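Local coordinates for protein dTDP-4-dehydrorhamnose 3,5-epimerase (Bacillus anthracis str. Ames, PDB 3RYK) that probably catalyses epimerization at carbons 3 and 5 of the sugar ring of dTDP-4-dehydrorhamnose, a step in making dTDP-L-rhamnose, at residues R83-Q88 with Y106-D111. Residues are numbered along the deposited sequence; the frame is centred on the assembly and turned at random. Where two conformers were deposited one is given.
Sequences RGLHFQ and YDVIVD
Asp111 OD2 is gripped by a salt bridge to Arg113 and by hydrogen bonds to Ser116 and Thr118, one residue beyond Val110, which with Val108 meets Leu85. Strands 82-88 and 104-111 run the same way in an antiparallel sheet but are second neighbours, with strand 141-147 between them, so no hydrogen bond joins them directly. The CA atoms of Leu85 and Ile109 stand 8.1 Å apart, and the side chain of Leu85 reaches over the intervening strand. Its CG lies beside the backbone N and opposite the carbonyl carbon (chi1 -64°), which carries the isobutyl fork across to the two valines. One prong, Leu85 CD1, meets Val110 CG2 at 3.9 Å, the two side chains crossing at about a right angle. The other, Leu85 CD2, lies 4.3 Å from Val108 CG1 and 4.2 Å from the carbonyl Val108 O. The peptide bond between Gly84 and Leu85 is cis, bringing their CA atoms to 3.0 Å and kinking the strand just before the leucine. Between the valines, Ile109 turns to the opposite face and packs on Leu135 and Val137 of the other sheet, the alternation expected of a strand in a jelly-roll sandwich. At the start of strand segment 83-88, Arg83 touches the bound pyrophosphate and packs on Arg47 of the second subunit. The contact is thus a small, buried patch of methyl groups, held by dispersion and exclusion of water, while backbone bonds from His86 and Tyr106 to strand 141-147 set the spacing that the leucine spans.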
ATOM      1  N   ARG A  83     -11.799 -14.686  -2.470  1.00 20.62           N
ATOM      2  CA  ARG A  83     -11.155 -14.511  -1.172  1.00 20.78           C
ATOM      3  C   ARG A  83     -12.234 -14.030  -0.181  1.00 20.96           C
ATOM      4  O   ARG A  83     -12.684 -12.873  -0.256  1.00 19.99           O
ATOM      5  CB  ARG A  83     -10.036 -13.478  -1.265  1.00 21.41           C
ATOM      6  CG  ARG A  83      -8.929 -13.778  -2.288  1.00 22.65           C
ATOM      7  CD  ARG A  83      -8.157 -15.055  -2.023  1.00 23.17           C
ATOM      8  NE  ARG A  83      -7.059 -15.163  -2.982  1.00 22.36           N
ATOM      9  CZ  ARG A  83      -6.126 -16.111  -2.986  1.00 23.49           C
ATOM     10  NH1 ARG A  83      -6.141 -17.084  -2.076  1.00 24.86           N
ATOM     11  NH2 ARG A  83      -5.167 -16.079  -3.906  1.00 25.18           N
ATOM     12  N   GLY A  84     -12.658 -14.906   0.727  1.00 21.30           N
ATOM     13  CA  GLY A  84     -13.694 -14.592   1.731  1.00 22.08           C
ATOM     14  C   GLY A  84     -14.895 -15.534   1.713  1.00 23.18           C
ATOM     15  O   GLY A  84     -14.790 -16.649   1.164  1.00 24.36           O
ATOM     16  N   LEU A  85     -16.036 -15.144   2.306  1.00 24.37           N
ATOM     17  CA  LEU A  85     -16.266 -13.855   3.016  1.00 24.25           C
ATOM     18  C   LEU A  85     -15.693 -13.935   4.432  1.00 24.81           C
ATOM     19  O   LEU A  85     -16.171 -14.741   5.221  1.00 25.54           O
ATOM     20  CB  LEU A  85     -17.774 -13.570   3.133  1.00 24.55           C
ATOM     21  CG  LEU A  85     -18.671 -13.348   1.910  1.00 25.02           C
ATOM     22  CD1 LEU A  85     -20.141 -13.360   2.321  1.00 27.56           C
ATOM     23  CD2 LEU A  85     -18.298 -12.043   1.208  1.00 25.50           C
ATOM     24  N   HIS A  86     -14.713 -13.081   4.736  0.50 24.64           N
ATOM     25  CA  HIS A  86     -14.039 -13.032   6.042  0.50 24.92           C
ATOM     26  C   HIS A  86     -14.552 -12.012   7.059  0.50 25.08           C
ATOM     27  O   HIS A  86     -15.083 -10.968   6.699  0.50 24.66           O
ATOM     28  CB  HIS A  86     -12.554 -12.673   5.808  0.50 24.92           C
ATOM     29  CG  HIS A  86     -11.788 -12.369   7.065  0.50 25.37           C
ATOM     30  ND1 HIS A  86     -11.895 -11.163   7.728  0.50 25.76           N
ATOM     31  CD2 HIS A  86     -10.880 -13.093   7.760  0.50 26.34           C
ATOM     32  CE1 HIS A  86     -11.112 -11.171   8.791  0.50 25.93           C
ATOM     33  NE2 HIS A  86     -10.480 -12.330   8.832  0.50 27.10           N
ATOM     34  N   PHE A  87     -14.382 -12.332   8.340  1.00 25.71           N
ATOM     35  CA  PHE A  87     -14.747 -11.435   9.430  1.00 26.43           C
ATOM     36  C   PHE A  87     -14.008 -12.012  10.631  1.00 27.85           C
ATOM     37  O   PHE A  87     -13.951 -13.237  10.810  1.00 28.81           O
ATOM     38  CB  PHE A  87     -16.238 -11.210   9.694  1.00 27.05           C
ATOM     39  CG  PHE A  87     -16.973 -12.396  10.226  1.00 27.62           C
ATOM     40  CD1 PHE A  87     -17.040 -12.623  11.597  1.00 28.28           C
ATOM     41  CD2 PHE A  87     -17.644 -13.248   9.374  1.00 30.87           C
ATOM     42  CE1 PHE A  87     -17.741 -13.711  12.096  1.00 29.26           C
ATOM     43  CE2 PHE A  87     -18.350 -14.330   9.869  1.00 30.86           C
ATOM     44  CZ  PHE A  87     -18.399 -14.561  11.227  1.00 30.56           C
ATOM     45  N   GLN A  88     -13.401 -11.148  11.431  1.00 29.09           N
ATOM     46  CA  GLN A  88     -12.682 -11.617  12.597  1.00 30.33           C
ATOM     47  C   GLN A  88     -13.638 -11.331  13.745  1.00 31.16           C
ATOM     48  O   GLN A  88     -14.044 -10.185  13.944  1.00 32.10           O
ATOM     49  CB  GLN A  88     -11.343 -10.890  12.742  1.00 30.43           C
ATOM     50  CG  GLN A  88     -10.360 -11.624  13.623  1.00 31.32           C
ATOM     51  CD  GLN A  88      -8.999 -10.976  13.669  1.00 29.65           C
ATOM     52  OE1 GLN A  88      -8.066 -11.461  13.027  1.00 28.10           O
ATOM     53  NE2 GLN A  88      -8.894  -9.840  14.337  1.00 29.59           N
ATOM     54  N   TYR A 106     -14.524  -7.565  -7.766  1.00 17.79           N
ATOM     55  CA  TYR A 106     -15.929  -7.320  -7.437  1.00 17.71           C
ATOM     56  C   TYR A 106     -15.899  -7.634  -5.962  1.00 18.01           C
ATOM     57  O   TYR A 106     -15.753  -8.799  -5.587  1.00 17.89           O
ATOM     58  CB  TYR A 106     -16.883  -8.200  -8.223  1.00 18.20           C
ATOM     59  CG  TYR A 106     -18.329  -8.216  -7.731  1.00 20.13           C
ATOM     60  CD1 TYR A 106     -19.188  -7.147  -7.942  1.00 21.41           C
ATOM     61  CD2 TYR A 106     -18.852  -9.354  -7.117  1.00 20.38           C
ATOM     62  CE1 TYR A 106     -20.517  -7.195  -7.507  1.00 21.48           C
ATOM     63  CE2 TYR A 106     -20.188  -9.421  -6.688  1.00 20.64           C
ATOM     64  CZ  TYR A 106     -21.015  -8.343  -6.880  1.00 21.09           C
ATOM     65  OH  TYR A 106     -22.338  -8.429  -6.448  1.00 20.61           O
ATOM     66  N   ASP A 107     -16.007  -6.604  -5.131  1.00 18.60           N
ATOM     67  CA  ASP A 107     -15.954  -6.732  -3.698  1.00 19.09           C
ATOM     68  C   ASP A 107     -17.322  -6.644  -3.044  1.00 19.33           C
ATOM     69  O   ASP A 107     -18.117  -5.745  -3.340  1.00 19.92           O
ATOM     70  CB  ASP A 107     -15.002  -5.653  -3.205  1.00 19.51           C
ATOM     71  CG  ASP A 107     -14.662  -5.785  -1.751  1.00 21.60           C
ATOM     72  OD1 ASP A 107     -15.557  -5.763  -0.873  1.00 26.00           O
ATOM     73  OD2 ASP A 107     -13.447  -5.876  -1.495  1.00 22.05           O
ATOM     74  N   VAL A 108     -17.585  -7.571  -2.126  1.00 19.34           N
ATOM     75  CA  VAL A 108     -18.855  -7.616  -1.447  1.00 19.06           C
ATOM     76  C   VAL A 108     -18.679  -7.462   0.056  1.00 19.50           C
ATOM     77  O   VAL A 108     -17.689  -7.943   0.622  1.00 18.90           O
ATOM     78  CB  VAL A 108     -19.540  -8.992  -1.651  1.00 19.88           C
ATOM     79  CG1 VAL A 108     -20.791  -9.143  -0.735  1.00 18.78           C
ATOM     80  CG2 VAL A 108     -19.885  -9.223  -3.120  1.00 18.63           C
ATOM     81  N   ILE A 109     -19.623  -6.764   0.677  1.00 20.29           N
ATOM     82  CA  ILE A 109     -19.612  -6.581   2.121  1.00 20.18           C
ATOM     83  C   ILE A 109     -21.023  -6.904   2.567  1.00 20.49           C
ATOM     84  O   ILE A 109     -21.980  -6.607   1.854  1.00 20.11           O
ATOM     85  CB  ILE A 109     -19.131  -5.174   2.641  1.00 20.25           C
ATOM     86  CG1 ILE A 109     -20.127  -4.056   2.338  1.00 19.90           C
ATOM     87  CG2 ILE A 109     -17.743  -4.851   2.097  1.00 20.76           C
ATOM     88  CD1 ILE A 109     -19.656  -2.710   2.841  1.00 21.50           C
ATOM     89  N   VAL A 110     -21.134  -7.550   3.730  1.00 20.95           N
ATOM     90  CA  VAL A 110     -22.416  -7.940   4.302  1.00 21.33           C
ATOM     91  C   VAL A 110     -22.511  -7.392   5.740  1.00 21.37           C
ATOM     92  O   VAL A 110     -21.587  -7.568   6.534  1.00 21.41           O
ATOM     93  CB  VAL A 110     -22.527  -9.484   4.364  1.00 21.14           C
ATOM     94  CG1 VAL A 110     -23.965  -9.881   4.741  1.00 24.83           C
ATOM     95  CG2 VAL A 110     -22.135 -10.132   3.026  1.00 22.16           C
ATOM     96  N   ASP A 111     -23.614  -6.718   6.064  1.00 21.00           N
ATOM     97  CA  ASP A 111     -23.813  -6.141   7.405  1.00 21.88           C
ATOM     98  C   ASP A 111     -24.294  -7.286   8.314  1.00 23.22           C
ATOM     99  O   ASP A 111     -25.400  -7.814   8.125  1.00 24.33           O
ATOM    100  CB  ASP A 111     -24.823  -4.973   7.351  1.00 21.98           C
ATOM    101  CG  ASP A 111     -24.987  -4.246   8.695  1.00 22.81           C
ATOM    102  OD1 ASP A 111     -24.519  -4.764   9.733  1.00 25.25           O
ATOM    103  OD2 ASP A 111     -25.583  -3.128   8.725  1.00 21.83           O
TER